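Local structure of B-agarase (Saccharophagus degradans, 4BQ2) at residues P430-I438 and T469-I477; K257-I267 and V274-F282. The protein hydrolyses agarose as a family 50 glycoside hydrolase, probably releasing short sugar units from chain ends as an exo-beta-agarase. One frame throughout, in Å; residues are numbered along the deposited sequence.

Interaction 1. Residues P430-I438 and T469-I477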
ATOM      1  N   PRO A 430      -3.266  -2.421  23.727  1.00 13.66           N
ATOM      2  CA  PRO A 430      -3.081  -3.700  23.047  1.00 13.66           C
ATOM      3  C   PRO A 430      -2.301  -3.544  21.760  1.00 14.44           C
ATOM      4  O   PRO A 430      -2.171  -2.426  21.233  1.00 14.55           O
ATOM      5  CB  PRO A 430      -4.528  -4.130  22.706  1.00 13.72           C
ATOM      6  CG  PRO A 430      -5.375  -3.387  23.674  1.00 13.31           C
ATOM      7  CD  PRO A 430      -4.689  -2.052  23.803  1.00 13.20           C
ATOM      8  N   PHE A 431      -1.810  -4.653  21.222  1.00 14.89           N
ATOM      9  CA  PHE A 431      -1.038  -4.605  19.967  1.00 14.84           C
ATOM     10  C   PHE A 431      -1.352  -5.816  19.098  1.00 15.17           C
ATOM     11  O   PHE A 431      -1.844  -6.833  19.591  1.00 14.02           O
ATOM     12  CB  PHE A 431       0.475  -4.608  20.257  1.00 15.32           C
ATOM     13  CG  PHE A 431       0.949  -5.848  20.972  1.00 15.33           C
ATOM     14  CD1 PHE A 431       0.810  -5.968  22.368  1.00 16.04           C
ATOM     15  CD2 PHE A 431       1.531  -6.896  20.251  1.00 15.19           C
ATOM     16  CE1 PHE A 431       1.251  -7.127  23.030  1.00 15.90           C
ATOM     17  CE2 PHE A 431       1.967  -8.038  20.895  1.00 17.05           C
ATOM     18  CZ  PHE A 431       1.850  -8.149  22.285  1.00 16.32           C
ATOM     19  N   PHE A 432      -1.042  -5.700  17.812  1.00 14.01           N
ATOM     20  CA  PHE A 432      -1.157  -6.820  16.864  1.00 13.63           C
ATOM     21  C   PHE A 432       0.228  -7.323  16.598  1.00 13.38           C
ATOM     22  O   PHE A 432       1.137  -6.513  16.437  1.00 15.31           O
ATOM     23  CB  PHE A 432      -1.833  -6.375  15.568  1.00 12.22           C
ATOM     24  CG  PHE A 432      -3.300  -6.132  15.738  1.00 13.36           C
ATOM     25  CD1 PHE A 432      -3.760  -5.062  16.503  1.00 13.40           C
ATOM     26  CD2 PHE A 432      -4.223  -7.013  15.179  1.00 12.87           C
ATOM     27  CE1 PHE A 432      -5.130  -4.840  16.706  1.00 13.21           C
ATOM     28  CE2 PHE A 432      -5.597  -6.797  15.349  1.00 13.80           C
ATOM     29  CZ  PHE A 432      -6.049  -5.708  16.108  1.00 13.80           C
ATOM     30  N   ALA A 433       0.385  -8.643  16.564  1.00 13.33           N
ATOM     31  CA  ALA A 433       1.692  -9.256  16.325  1.00 13.53           C
ATOM     32  C   ALA A 433       1.757  -9.702  14.878  1.00 13.78           C
ATOM     33  O   ALA A 433       0.735  -9.769  14.234  1.00 14.64           O
ATOM     34  CB  ALA A 433       1.895 -10.464  17.223  1.00 13.64           C
ATOM     35  N   ASN A 434       2.952 -10.052  14.401  1.00 13.50           N
ATOM     36  CA  ASN A 434       3.120 -10.551  13.038  1.00 14.00           C
ATOM     37  C   ASN A 434       4.336 -11.414  12.881  1.00 14.03           C
ATOM     38  O   ASN A 434       5.324 -11.314  13.646  1.00 15.74           O
ATOM     39  CB  ASN A 434       3.276  -9.382  12.053  1.00 14.70           C
ATOM     40  CG  ASN A 434       4.641  -8.686  12.167  1.00 15.13           C
ATOM     41  OD1 ASN A 434       4.872  -7.776  13.019  1.00 16.86           O
ATOM     42  ND2 ASN A 434       5.549  -9.102  11.322  1.00 14.78           N
ATOM     43  N   GLY A 435       4.292 -12.231  11.837  1.00 14.39           N
ATOM     44  CA  GLY A 435       5.465 -12.950  11.380  1.00 13.31           C
ATOM     45  C   GLY A 435       5.361 -13.133   9.886  1.00 13.66           C
ATOM     46  O   GLY A 435       4.281 -12.906   9.277  1.00 13.38           O
ATOM     47  N   TRP A 436       6.487 -13.513   9.297  1.00 13.97           N
ATOM     48  CA  TRP A 436       6.563 -13.810   7.870  1.00 15.18           C
ATOM     49  C   TRP A 436       7.123 -15.213   7.727  1.00 15.23           C
ATOM     50  O   TRP A 436       8.129 -15.540   8.359  1.00 15.05           O
ATOM     51  CB  TRP A 436       7.585 -12.902   7.181  1.00 14.48           C
ATOM     52  CG  TRP A 436       7.441 -11.430   7.251  1.00 14.77           C
ATOM     53  CD1 TRP A 436       8.020 -10.596   8.172  1.00 15.23           C
ATOM     54  CD2 TRP A 436       6.762 -10.578   6.305  1.00 14.90           C
ATOM     55  NE1 TRP A 436       7.734  -9.288   7.869  1.00 15.40           N
ATOM     56  CE2 TRP A 436       6.981  -9.245   6.716  1.00 15.71           C
ATOM     57  CE3 TRP A 436       6.026 -10.819   5.147  1.00 15.10           C
ATOM     58  CZ2 TRP A 436       6.437  -8.134   6.022  1.00 16.02           C
ATOM     59  CZ3 TRP A 436       5.488  -9.717   4.423  1.00 16.13           C
ATOM     60  CH2 TRP A 436       5.677  -8.395   4.882  1.00 16.03           C
ATOM     61  N   VAL A 437       6.496 -16.034   6.886  1.00 16.38           N
ATOM     62  CA  VAL A 437       7.020 -17.366   6.613  1.00 16.99           C
ATOM     63  C   VAL A 437       7.927 -17.256   5.401  1.00 17.06           C
ATOM     64  O   VAL A 437       7.466 -17.122   4.254  1.00 15.71           O
ATOM     65  CB  VAL A 437       5.897 -18.426   6.397  1.00 17.00           C
ATOM     66  CG1 VAL A 437       6.487 -19.840   6.188  1.00 16.52           C
ATOM     67  CG2 VAL A 437       4.972 -18.404   7.586  1.00 17.93           C
ATOM     68  N   ILE A 438       9.231 -17.303   5.679  1.00 17.34           N
ATOM     69  CA  ILE A 438      10.236 -17.206   4.637  1.00 18.68           C
ATOM     70  C   ILE A 438      11.200 -18.361   4.823  1.00 18.72           C
ATOM     71  O   ILE A 438      11.267 -18.967   5.900  1.00 18.71           O
ATOM     72  CB  ILE A 438      10.987 -15.842   4.671  1.00 19.22           C
ATOM     73  CG1 ILE A 438      11.854 -15.706   5.949  1.00 21.70           C
ATOM     74  CG2 ILE A 438       9.995 -14.680   4.541  1.00 20.87           C
ATOM     75  CD1 ILE A 438      12.746 -14.453   5.996  1.00 21.34           C
ATOM     76  N   THR A 469       8.391 -19.835  12.252  1.00 14.98           N
ATOM     77  CA  THR A 469       7.862 -18.484  12.291  1.00 15.83           C
ATOM     78  C   THR A 469       6.960 -18.264  13.507  1.00 15.11           C
ATOM     79  O   THR A 469       7.134 -17.299  14.230  1.00 15.73           O
ATOM     80  CB  THR A 469       7.093 -18.154  11.001  1.00 16.56           C
ATOM     81  OG1 THR A 469       8.009 -18.296   9.912  1.00 16.56           O
ATOM     82  CG2 THR A 469       6.514 -16.724  11.038  1.00 16.97           C
ATOM     83  N   ALA A 470       5.991 -19.153  13.709  1.00 14.08           N
ATOM     84  CA  ALA A 470       5.063 -19.036  14.841  1.00 14.28           C
ATOM     85  C   ALA A 470       5.825 -19.169  16.168  1.00 14.20           C
ATOM     86  O   ALA A 470       5.499 -18.505  17.154  1.00 14.26           O
ATOM     87  CB  ALA A 470       3.972 -20.122  14.724  1.00 13.69           C
ATOM     88  N   ARG A 471       6.816 -20.058  16.206  1.00 15.20           N
ATOM     89  CA  ARG A 471       7.646 -20.184  17.407  1.00 15.06           C
ATOM     90  C   ARG A 471       8.249 -18.867  17.823  1.00 15.31           C
ATOM     91  O   ARG A 471       8.165 -18.489  19.003  1.00 15.77           O
ATOM     92  CB  ARG A 471       8.736 -21.248  17.231  1.00 16.99           C
ATOM     93  CG  ARG A 471       9.505 -21.519  18.526  1.00 20.01           C
ATOM     94  CD  ARG A 471      10.737 -22.409  18.284  1.00 21.84           C
ATOM     95  NE  ARG A 471      11.773 -21.630  17.635  1.00 24.66           N
ATOM     96  CZ  ARG A 471      12.534 -20.741  18.264  1.00 27.17           C
ATOM     97  NH1 ARG A 471      12.420 -20.557  19.578  1.00 32.24           N
ATOM     98  NH2 ARG A 471      13.414 -20.052  17.595  1.00 27.23           N
ATOM     99  N   VAL A 472       8.837 -18.139  16.859  1.00 14.44           N
ATOM    100  CA  VAL A 472       9.486 -16.863  17.167  1.00 14.74           C
ATOM    101  C   VAL A 472       8.454 -15.814  17.654  1.00 14.63           C
ATOM    102  O   VAL A 472       8.639 -15.168  18.695  1.00 14.27           O
ATOM    103  CB  VAL A 472      10.279 -16.317  15.961  1.00 14.36           C
ATOM    104  CG1 VAL A 472      10.793 -14.894  16.243  1.00 14.16           C
ATOM    105  CG2 VAL A 472      11.522 -17.184  15.733  1.00 15.03           C
ATOM    106  N   VAL A 473       7.354 -15.657  16.916  1.00 14.02           N
ATOM    107  CA  VAL A 473       6.269 -14.770  17.376  1.00 13.62           C
ATOM    108  C   VAL A 473       5.803 -15.112  18.818  1.00 13.92           C
ATOM    109  O   VAL A 473       5.580 -14.220  19.618  1.00 13.55           O
ATOM    110  CB  VAL A 473       5.038 -14.827  16.443  1.00 14.27           C
ATOM    111  CG1 VAL A 473       3.951 -13.895  16.989  1.00 13.97           C
ATOM    112  CG2 VAL A 473       5.404 -14.461  14.989  1.00 12.91           C
ATOM    113  N   SER A 474       5.638 -16.402  19.121  0.50 13.50           N
ATOM    114  CA  SER A 474       5.175 -16.806  20.451  0.50 13.58           C
ATOM    115  C   SER A 474       6.181 -16.402  21.536  0.50 14.53           C
ATOM    116  O   SER A 474       5.803 -15.941  22.627  0.50 14.53           O
ATOM    117  CB  SER A 474       4.885 -18.305  20.535  0.50 13.02           C
ATOM    118  OG  SER A 474       4.506 -18.647  21.868  0.50 11.49           O
ATOM    119  N   GLU A 475       7.462 -16.564  21.223  1.00 15.92           N
ATOM    120  CA  GLU A 475       8.533 -16.121  22.124  1.00 17.87           C
ATOM    121  C   GLU A 475       8.477 -14.598  22.391  1.00 18.40           C
ATOM    122  O   GLU A 475       8.727 -14.137  23.533  1.00 16.61           O
ATOM    123  CB  GLU A 475       9.869 -16.510  21.501  1.00 20.94           C
ATOM    124  CG  GLU A 475      11.072 -16.237  22.351  1.00 27.63           C
ATOM    125  CD  GLU A 475      12.292 -16.812  21.675  1.00 32.75           C
ATOM    126  OE1 GLU A 475      12.566 -16.433  20.524  1.00 33.85           O
ATOM    127  OE2 GLU A 475      12.923 -17.691  22.274  1.00 40.14           O
ATOM    128  N   GLU A 476       8.128 -13.831  21.350  1.00 15.97           N
ATOM    129  CA  GLU A 476       7.937 -12.394  21.466  1.00 16.30           C
ATOM    130  C   GLU A 476       6.740 -11.934  22.292  1.00 15.23           C
ATOM    131  O   GLU A 476       6.865 -10.976  23.047  1.00 15.74           O
ATOM    132  CB  GLU A 476       7.791 -11.737  20.074  1.00 17.21           C
ATOM    133  CG  GLU A 476       8.996 -11.917  19.190  1.00 19.13           C
ATOM    134  CD  GLU A 476       8.875 -11.230  17.852  1.00 21.23           C
ATOM    135  OE1 GLU A 476       7.860 -11.373  17.164  1.00 20.85           O
ATOM    136  OE2 GLU A 476       9.846 -10.559  17.465  1.00 27.87           O
ATOM    137  N   ILE A 477       5.620 -12.630  22.075  0.50 15.88           N
ATOM    138  CA  ILE A 477       4.272 -12.353  22.586  0.50 18.19           C
ATOM    139  C   ILE A 477       4.122 -12.718  24.051  0.50 16.58           C
ATOM    140  O   ILE A 477       3.363 -12.092  24.802  0.50 16.78           O
ATOM    141  CB  ILE A 477       3.268 -13.238  21.800  0.50 18.75           C
ATOM    142  CG1 ILE A 477       3.138 -12.731  20.366  0.50 20.34           C
ATOM    143  CG2 ILE A 477       1.921 -13.321  22.481  0.50 21.61           C
ATOM    144  CD1 ILE A 477       2.931 -11.249  20.270  0.50 19.30           C
TER
HETATM  145  O   HOH W   1       5.785 -10.286  16.196  1.00 14.47           O
HETATM  146  O   HOH W   2      10.230 -17.324   8.629  1.00 23.46           O

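Interaction 2. Residues K257-I267 and V274-F282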
ATOM      1  N   LYS A 257     -18.745 -12.844  28.049  1.00 21.74           N
ATOM      2  CA  LYS A 257     -17.904 -13.830  28.743  1.00 21.80           C
ATOM      3  C   LYS A 257     -16.429 -13.424  28.611  1.00 21.01           C
ATOM      4  O   LYS A 257     -15.984 -13.143  27.503  1.00 21.51           O
ATOM      5  CB  LYS A 257     -18.142 -15.215  28.120  1.00 21.23           C
ATOM      6  CG  LYS A 257     -17.475 -16.378  28.874  1.00 21.85           C
ATOM      7  CD  LYS A 257     -18.040 -17.729  28.399  1.00 21.87           C
ATOM      8  CE  LYS A 257     -17.190 -18.878  28.963  1.00 21.32           C
ATOM      9  NZ  LYS A 257     -16.996 -18.828  30.429  1.00 19.12           N
ATOM     10  N   ALA A 258     -15.686 -13.382  29.729  1.00 19.68           N
ATOM     11  CA  ALA A 258     -14.244 -13.026  29.717  1.00 19.57           C
ATOM     12  C   ALA A 258     -13.399 -14.307  29.614  1.00 18.78           C
ATOM     13  O   ALA A 258     -13.579 -15.230  30.441  1.00 17.25           O
ATOM     14  CB  ALA A 258     -13.903 -12.299  31.016  1.00 19.45           C
ATOM     15  N   THR A 259     -12.517 -14.407  28.617  1.00 17.06           N
ATOM     16  CA  THR A 259     -11.715 -15.625  28.479  1.00 16.73           C
ATOM     17  C   THR A 259     -10.261 -15.378  28.841  1.00 16.80           C
ATOM     18  O   THR A 259      -9.462 -16.326  28.885  1.00 16.10           O
ATOM     19  CB  THR A 259     -11.726 -16.159  27.046  1.00 16.73           C
ATOM     20  OG1 THR A 259     -11.081 -15.205  26.199  1.00 15.57           O
ATOM     21  CG2 THR A 259     -13.205 -16.403  26.552  1.00 16.95           C
ATOM     22  N   GLY A 260      -9.938 -14.108  29.062  1.00 14.60           N
ATOM     23  CA  GLY A 260      -8.566 -13.667  29.312  1.00 15.12           C
ATOM     24  C   GLY A 260      -7.753 -13.372  28.044  1.00 14.46           C
ATOM     25  O   GLY A 260      -6.557 -13.037  28.140  1.00 14.95           O
ATOM     26  N   TYR A 261      -8.379 -13.487  26.864  1.00 14.55           N
ATOM     27  CA  TYR A 261      -7.711 -13.148  25.599  1.00 14.83           C
ATOM     28  C   TYR A 261      -8.695 -12.439  24.708  1.00 14.48           C
ATOM     29  O   TYR A 261      -9.905 -12.630  24.859  1.00 14.12           O
ATOM     30  CB  TYR A 261      -7.225 -14.426  24.867  1.00 14.15           C
ATOM     31  CG  TYR A 261      -6.272 -15.187  25.729  1.00 15.54           C
ATOM     32  CD1 TYR A 261      -4.899 -14.895  25.703  1.00 14.60           C
ATOM     33  CD2 TYR A 261      -6.746 -16.183  26.605  1.00 15.42           C
ATOM     34  CE1 TYR A 261      -4.016 -15.584  26.516  1.00 16.16           C
ATOM     35  CE2 TYR A 261      -5.865 -16.873  27.411  1.00 16.65           C
ATOM     36  CZ  TYR A 261      -4.522 -16.567  27.376  1.00 16.86           C
ATOM     37  OH  TYR A 261      -3.678 -17.280  28.205  1.00 21.46           O
ATOM     38  N   PHE A 262      -8.190 -11.676  23.741  1.00 14.72           N
ATOM     39  CA  PHE A 262      -9.083 -11.091  22.719  1.00 14.04           C
ATOM     40  C   PHE A 262      -9.766 -12.195  21.902  1.00 14.05           C
ATOM     41  O   PHE A 262      -9.129 -13.175  21.565  1.00 15.61           O
ATOM     42  CB  PHE A 262      -8.335 -10.143  21.781  1.00 13.77           C
ATOM     43  CG  PHE A 262      -8.052  -8.802  22.400  1.00 13.19           C
ATOM     44  CD1 PHE A 262      -6.911  -8.610  23.162  1.00 13.96           C
ATOM     45  CD2 PHE A 262      -8.962  -7.765  22.276  1.00 12.94           C
ATOM     46  CE1 PHE A 262      -6.662  -7.364  23.782  1.00 14.06           C
ATOM     47  CE2 PHE A 262      -8.750  -6.525  22.899  1.00 14.05           C
ATOM     48  CZ  PHE A 262      -7.581  -6.319  23.657  1.00 14.11           C
ATOM     49  N   ARG A 263     -11.050 -12.020  21.583  1.00 14.11           N
ATOM     50  CA  ARG A 263     -11.809 -13.038  20.842  1.00 14.94           C
ATOM     51  C   ARG A 263     -12.877 -12.375  20.010  1.00 15.13           C
ATOM     52  O   ARG A 263     -13.046 -11.170  20.108  1.00 17.17           O
ATOM     53  CB  ARG A 263     -12.427 -14.094  21.808  1.00 14.52           C
ATOM     54  CG  ARG A 263     -13.403 -13.490  22.792  1.00 14.63           C
ATOM     55  CD  ARG A 263     -13.913 -14.522  23.821  1.00 13.76           C
ATOM     56  NE  ARG A 263     -14.975 -13.881  24.582  1.00 14.11           N
ATOM     57  CZ  ARG A 263     -16.254 -13.867  24.219  1.00 15.71           C
ATOM     58  NH1 ARG A 263     -16.635 -14.493  23.116  1.00 17.08           N
ATOM     59  NH2 ARG A 263     -17.155 -13.248  24.988  1.00 16.98           N
ATOM     60  N   THR A 264     -13.598 -13.141  19.187  1.00 16.78           N
ATOM     61  CA  THR A 264     -14.643 -12.529  18.331  1.00 17.39           C
ATOM     62  C   THR A 264     -16.047 -12.919  18.800  1.00 18.99           C
ATOM     63  O   THR A 264     -16.268 -14.018  19.394  1.00 18.03           O
ATOM     64  CB  THR A 264     -14.516 -12.940  16.856  1.00 18.41           C
ATOM     65  OG1 THR A 264     -14.735 -14.357  16.734  1.00 18.28           O
ATOM     66  CG2 THR A 264     -13.144 -12.573  16.279  1.00 17.29           C
ATOM     67  N   GLU A 265     -16.991 -12.031  18.544  1.00 17.56           N
ATOM     68  CA  GLU A 265     -18.381 -12.331  18.850  1.00 20.31           C
ATOM     69  C   GLU A 265     -19.284 -11.362  18.126  1.00 21.09           C
ATOM     70  O   GLU A 265     -18.979 -10.163  18.053  1.00 19.67           O
ATOM     71  CB  GLU A 265     -18.641 -12.204  20.338  1.00 22.89           C
ATOM     72  CG  GLU A 265     -20.063 -12.566  20.717  1.00 29.35           C
ATOM     73  CD  GLU A 265     -20.074 -13.442  21.929  1.00 34.17           C
ATOM     74  OE1 GLU A 265     -19.374 -14.481  21.911  1.00 36.52           O
ATOM     75  OE2 GLU A 265     -20.747 -13.058  22.899  1.00 36.96           O
ATOM     76  N   LYS A 266     -20.394 -11.885  17.606  1.00 20.71           N
ATOM     77  CA  LYS A 266     -21.434 -11.027  17.030  1.00 25.43           C
ATOM     78  C   LYS A 266     -22.256 -10.394  18.165  1.00 26.94           C
ATOM     79  O   LYS A 266     -22.720 -11.085  19.096  1.00 29.52           O
ATOM     80  CB  LYS A 266     -22.302 -11.842  16.062  1.00 26.85           C
ATOM     81  CG  LYS A 266     -22.713 -11.097  14.801  1.00 32.01           C
ATOM     82  CD  LYS A 266     -23.672 -11.951  13.976  1.00 35.31           C
ATOM     83  CE  LYS A 266     -22.962 -13.158  13.368  1.00 34.51           C
ATOM     84  NZ  LYS A 266     -23.865 -14.096  12.637  1.00 38.12           N
ATOM     85  N   ILE A 267     -22.381  -9.079  18.143  1.00 23.89           N
ATOM     86  CA  ILE A 267     -23.135  -8.386  19.159  1.00 25.85           C
ATOM     87  C   ILE A 267     -24.261  -7.651  18.440  1.00 28.25           C
ATOM     88  O   ILE A 267     -24.014  -6.790  17.599  1.00 26.99           O
ATOM     89  CB  ILE A 267     -22.269  -7.442  20.001  1.00 25.98           C
ATOM     90  CG1 ILE A 267     -21.119  -8.217  20.661  1.00 24.53           C
ATOM     91  CG2 ILE A 267     -23.133  -6.715  21.021  1.00 28.47           C
ATOM     92  CD1 ILE A 267     -20.105  -7.361  21.397  1.00 22.80           C
ATOM     93  N   VAL A 274     -13.971  -8.919  21.396  1.00 14.86           N
ATOM     94  CA  VAL A 274     -14.271  -8.808  22.815  1.00 15.11           C
ATOM     95  C   VAL A 274     -12.918  -8.857  23.497  1.00 15.33           C
ATOM     96  O   VAL A 274     -12.104  -9.726  23.186  1.00 16.63           O
ATOM     97  CB  VAL A 274     -15.146  -9.993  23.278  1.00 15.09           C
ATOM     98  CG1 VAL A 274     -15.306 -10.015  24.796  1.00 14.92           C
ATOM     99  CG2 VAL A 274     -16.494  -9.963  22.580  1.00 14.73           C
ATOM    100  N   ASP A 275     -12.693  -7.963  24.449  1.00 16.44           N
ATOM    101  CA  ASP A 275     -11.395  -7.898  25.086  1.00 16.35           C
ATOM    102  C   ASP A 275     -11.195  -9.006  26.174  1.00 15.78           C
ATOM    103  O   ASP A 275     -12.124  -9.731  26.496  1.00 14.95           O
ATOM    104  CB  ASP A 275     -11.091  -6.449  25.512  1.00 16.48           C
ATOM    105  CG  ASP A 275     -11.695  -6.052  26.871  1.00 17.43           C
ATOM    106  OD1 ASP A 275     -12.217  -6.917  27.613  1.00 15.90           O
ATOM    107  OD2 ASP A 275     -11.627  -4.844  27.186  1.00 17.47           O
ATOM    108  N   PRO A 276      -9.961  -9.193  26.677  1.00 16.24           N
ATOM    109  CA  PRO A 276      -9.725 -10.290  27.650  1.00 15.82           C
ATOM    110  C   PRO A 276     -10.664 -10.294  28.898  1.00 16.71           C
ATOM    111  O   PRO A 276     -10.786 -11.318  29.582  1.00 16.87           O
ATOM    112  CB  PRO A 276      -8.284 -10.020  28.110  1.00 15.00           C
ATOM    113  CG  PRO A 276      -7.625  -9.359  26.914  1.00 15.81           C
ATOM    114  CD  PRO A 276      -8.714  -8.475  26.333  1.00 15.07           C
ATOM    115  N   GLU A 277     -11.248  -9.147  29.227  1.00 16.62           N
ATOM    116  CA  GLU A 277     -12.168  -9.025  30.371  1.00 18.14           C
ATOM    117  C   GLU A 277     -13.648  -9.080  29.975  1.00 18.87           C
ATOM    118  O   GLU A 277     -14.541  -9.002  30.847  1.00 19.42           O
ATOM    119  CB  GLU A 277     -11.891  -7.736  31.111  1.00 18.58           C
ATOM    120  CG  GLU A 277     -10.481  -7.656  31.625  1.00 19.10           C
ATOM    121  CD  GLU A 277     -10.255  -6.447  32.508  1.00 20.66           C
ATOM    122  OE1 GLU A 277     -10.870  -5.371  32.287  1.00 22.08           O
ATOM    123  OE2 GLU A 277      -9.430  -6.594  33.420  1.00 21.29           O
ATOM    124  N   GLY A 278     -13.919  -9.184  28.679  1.00 18.38           N
ATOM    125  CA  GLY A 278     -15.294  -9.396  28.221  1.00 17.38           C
ATOM    126  C   GLY A 278     -15.982  -8.151  27.685  1.00 18.75           C
ATOM    127  O   GLY A 278     -17.199  -8.164  27.415  1.00 18.78           O
ATOM    128  N   TYR A 279     -15.233  -7.053  27.524  1.00 18.63           N
ATOM    129  CA  TYR A 279     -15.847  -5.785  27.031  1.00 17.34           C
ATOM    130  C   TYR A 279     -15.790  -5.739  25.529  1.00 16.01           C
ATOM    131  O   TYR A 279     -14.798  -6.213  24.931  1.00 16.46           O
ATOM    132  CB  TYR A 279     -15.156  -4.549  27.618  1.00 18.22           C
ATOM    133  CG  TYR A 279     -15.289  -4.467  29.105  1.00 19.37           C
ATOM    134  CD1 TYR A 279     -16.410  -3.876  29.686  1.00 20.52           C
ATOM    135  CD2 TYR A 279     -14.298  -4.984  29.938  1.00 19.76           C
ATOM    136  CE1 TYR A 279     -16.544  -3.820  31.068  1.00 21.41           C
ATOM    137  CE2 TYR A 279     -14.414  -4.924  31.331  1.00 20.47           C
ATOM    138  CZ  TYR A 279     -15.539  -4.338  31.884  1.00 22.18           C
ATOM    139  OH  TYR A 279     -15.650  -4.290  33.250  1.00 23.79           O
ATOM    140  N   PRO A 280     -16.860  -5.233  24.884  1.00 15.38           N
ATOM    141  CA  PRO A 280     -16.834  -5.203  23.433  1.00 15.78           C
ATOM    142  C   PRO A 280     -15.635  -4.361  22.970  1.00 16.41           C
ATOM    143  O   PRO A 280     -15.287  -3.373  23.635  1.00 15.35           O
ATOM    144  CB  PRO A 280     -18.163  -4.525  23.056  1.00 17.22           C
ATOM    145  CG  PRO A 280     -19.066  -4.729  24.253  1.00 16.89           C
ATOM    146  CD  PRO A 280     -18.152  -4.760  25.442  1.00 15.70           C
ATOM    147  N   TYR A 281     -15.024  -4.767  21.864  1.00 15.08           N
ATOM    148  CA  TYR A 281     -13.791  -4.141  21.387  1.00 16.61           C
ATOM    149  C   TYR A 281     -13.839  -3.928  19.868  1.00 16.23           C
ATOM    150  O   TYR A 281     -14.436  -4.720  19.134  1.00 16.12           O
ATOM    151  CB  TYR A 281     -12.582  -5.021  21.804  1.00 15.25           C
ATOM    152  CG  TYR A 281     -11.188  -4.479  21.444  1.00 15.99           C
ATOM    153  CD1 TYR A 281     -10.538  -3.560  22.261  1.00 15.49           C
ATOM    154  CD2 TYR A 281     -10.536  -4.915  20.295  1.00 16.21           C
ATOM    155  CE1 TYR A 281      -9.264  -3.093  21.950  1.00 15.32           C
ATOM    156  CE2 TYR A 281      -9.267  -4.438  19.950  1.00 15.92           C
ATOM    157  CZ  TYR A 281      -8.645  -3.531  20.774  1.00 16.35           C
ATOM    158  OH  TYR A 281      -7.383  -3.075  20.436  1.00 15.62           O
ATOM    159  N   PHE A 282     -13.162  -2.878  19.400  1.00 16.29           N
ATOM    160  CA  PHE A 282     -13.126  -2.505  17.984  1.00 16.00           C
ATOM    161  C   PHE A 282     -11.724  -1.904  17.758  1.00 16.68           C
ATOM    162  O   PHE A 282     -11.286  -1.006  18.500  1.00 16.74           O
ATOM    163  CB  PHE A 282     -14.254  -1.521  17.627  1.00 17.29           C
ATOM    164  CG  PHE A 282     -14.319  -1.169  16.148  1.00 18.00           C
ATOM    165  CD1 PHE A 282     -13.593  -0.081  15.639  1.00 18.98           C
ATOM    166  CD2 PHE A 282     -15.110  -1.903  15.276  1.00 18.68           C
ATOM    167  CE1 PHE A 282     -13.653   0.245  14.287  1.00 19.66           C
ATOM    168  CE2 PHE A 282     -15.183  -1.596  13.918  1.00 18.93           C
ATOM    169  CZ  PHE A 282     -14.448  -0.516  13.412  1.00 18.50           C
TER
HETATM  170  O   HOH W   3     -12.400 -12.581  26.494  1.00 16.08           O

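Interaction 1. Residues P430-I438 and T469-I477
A beta-alpha-beta unit of the catalytic barrel brings Ala433 and Gly435 of strand 431-435 against Thr469 and Val473 of the helix that ends at Ile477; the helix leads on to the parallel neighbouring strand 483-488. Strand and helix run nearly antiparallel, at 149°, with their axes 8.2 Å apart. Alternate residues of the strand face the helix. Gly435 carries no side chain, and the CG2 methyls of Thr469 and Val473 both come to 3.9 Å from its CA. The two methyls of Val473 spread along the strand: CG1 touches Ala433 CB, and CG2 meets Asn434 O at 3.4 Å. At the far end, in the conformer described, Ile477 CD1 lies at the edge of the Phe431 ring, in its plane, a contact that stays tentative because Ile477 is modelled in two conformers. Tyr424 stacks on the same ring.

Two waters bridge the segments. One accepts from Ile438 N at 3.1 Å and donates to Thr469 OG1 at 2.7 Å; that hydroxyl also bonds Arg465 O one turn back along the helix. The second donates to Asn434 O at 2.8 Å and lies beside Glu476 OE1, at a separation so short that its exact length is doubtful. Methyl-lined packing of a helix on the outer face of a parallel strand is the pattern of the (beta/alpha)8 barrel of clan GH-A, to which family 50 belongs.

Interaction 2. Residues K257-I267 and V274-F282
Phe262 and Tyr281 meet as a T-shaped pair, the CE2 edge of Phe262 set over the centre of the Tyr281 ring, with planes at 63° and centroids 4.5 Å apart. One face of the Phe262 ring is taken by Pro276, whose CD stands 3.5 Å from the ring centroid in a CH-pi contact. Tyr281 OH bonds Thr413 O.

Arg263 lies differently, side by side with Val274 and pointing the same way. Its CG sits between the backbone N and the carbonyl carbon (chi1 61°), which lays the extended chain along the valine, with Val274 CB under one guanidinium face. NH1 makes an almost straight salt bridge of 3.0 Å to Glu265 OE1 in the guanidinium plane, though it meets the carboxylate from above. NH2 bonds Lys257 O at 2.8 Å.

Beneath the side chains, Arg263 and Val274 form an antiparallel hydrogen-bonded pair (Arg263 N to Val274 O 3.0 Å, Val274 N to Arg263 O 2.8 Å), and Gly260 N reaches a lone pair of Pro276 O. Asp275 OD1 accepts from Glu277 N, an Asx turn, and from Tyr279 N on the opposite face of its carboxylate; OD2 bonds Ser245 OG. Bonds to Glu265 and Lys257 should restrain the rotation of the Arg263 guanidinium, so a face can rest on the valine while the charge is met at the edge by Glu265.

How the interactions relate
Interaction 1 is mostly buried, whereas interaction 2 runs from a buried aromatic end to an exposed loop around Lys257 and Ala258. The two abut: Pro430 CG, at the start of strand 431-435, packs 3.7 Å from Phe262 CZ, and Pro430 CB lies against Tyr281 OH. Strand 483-488 is shared, since it pairs with 431-435 while its Val484 touches both Phe262 and Tyr281. Interaction 1 joins a strand to a helix through methyl groups and waters, without direct backbone pairing. Interaction 2 joins strands and turns close in sequence, at an outermost strand of its sheet, through backbone bonds, aromatic contacts and a salt bridge nearer solvent.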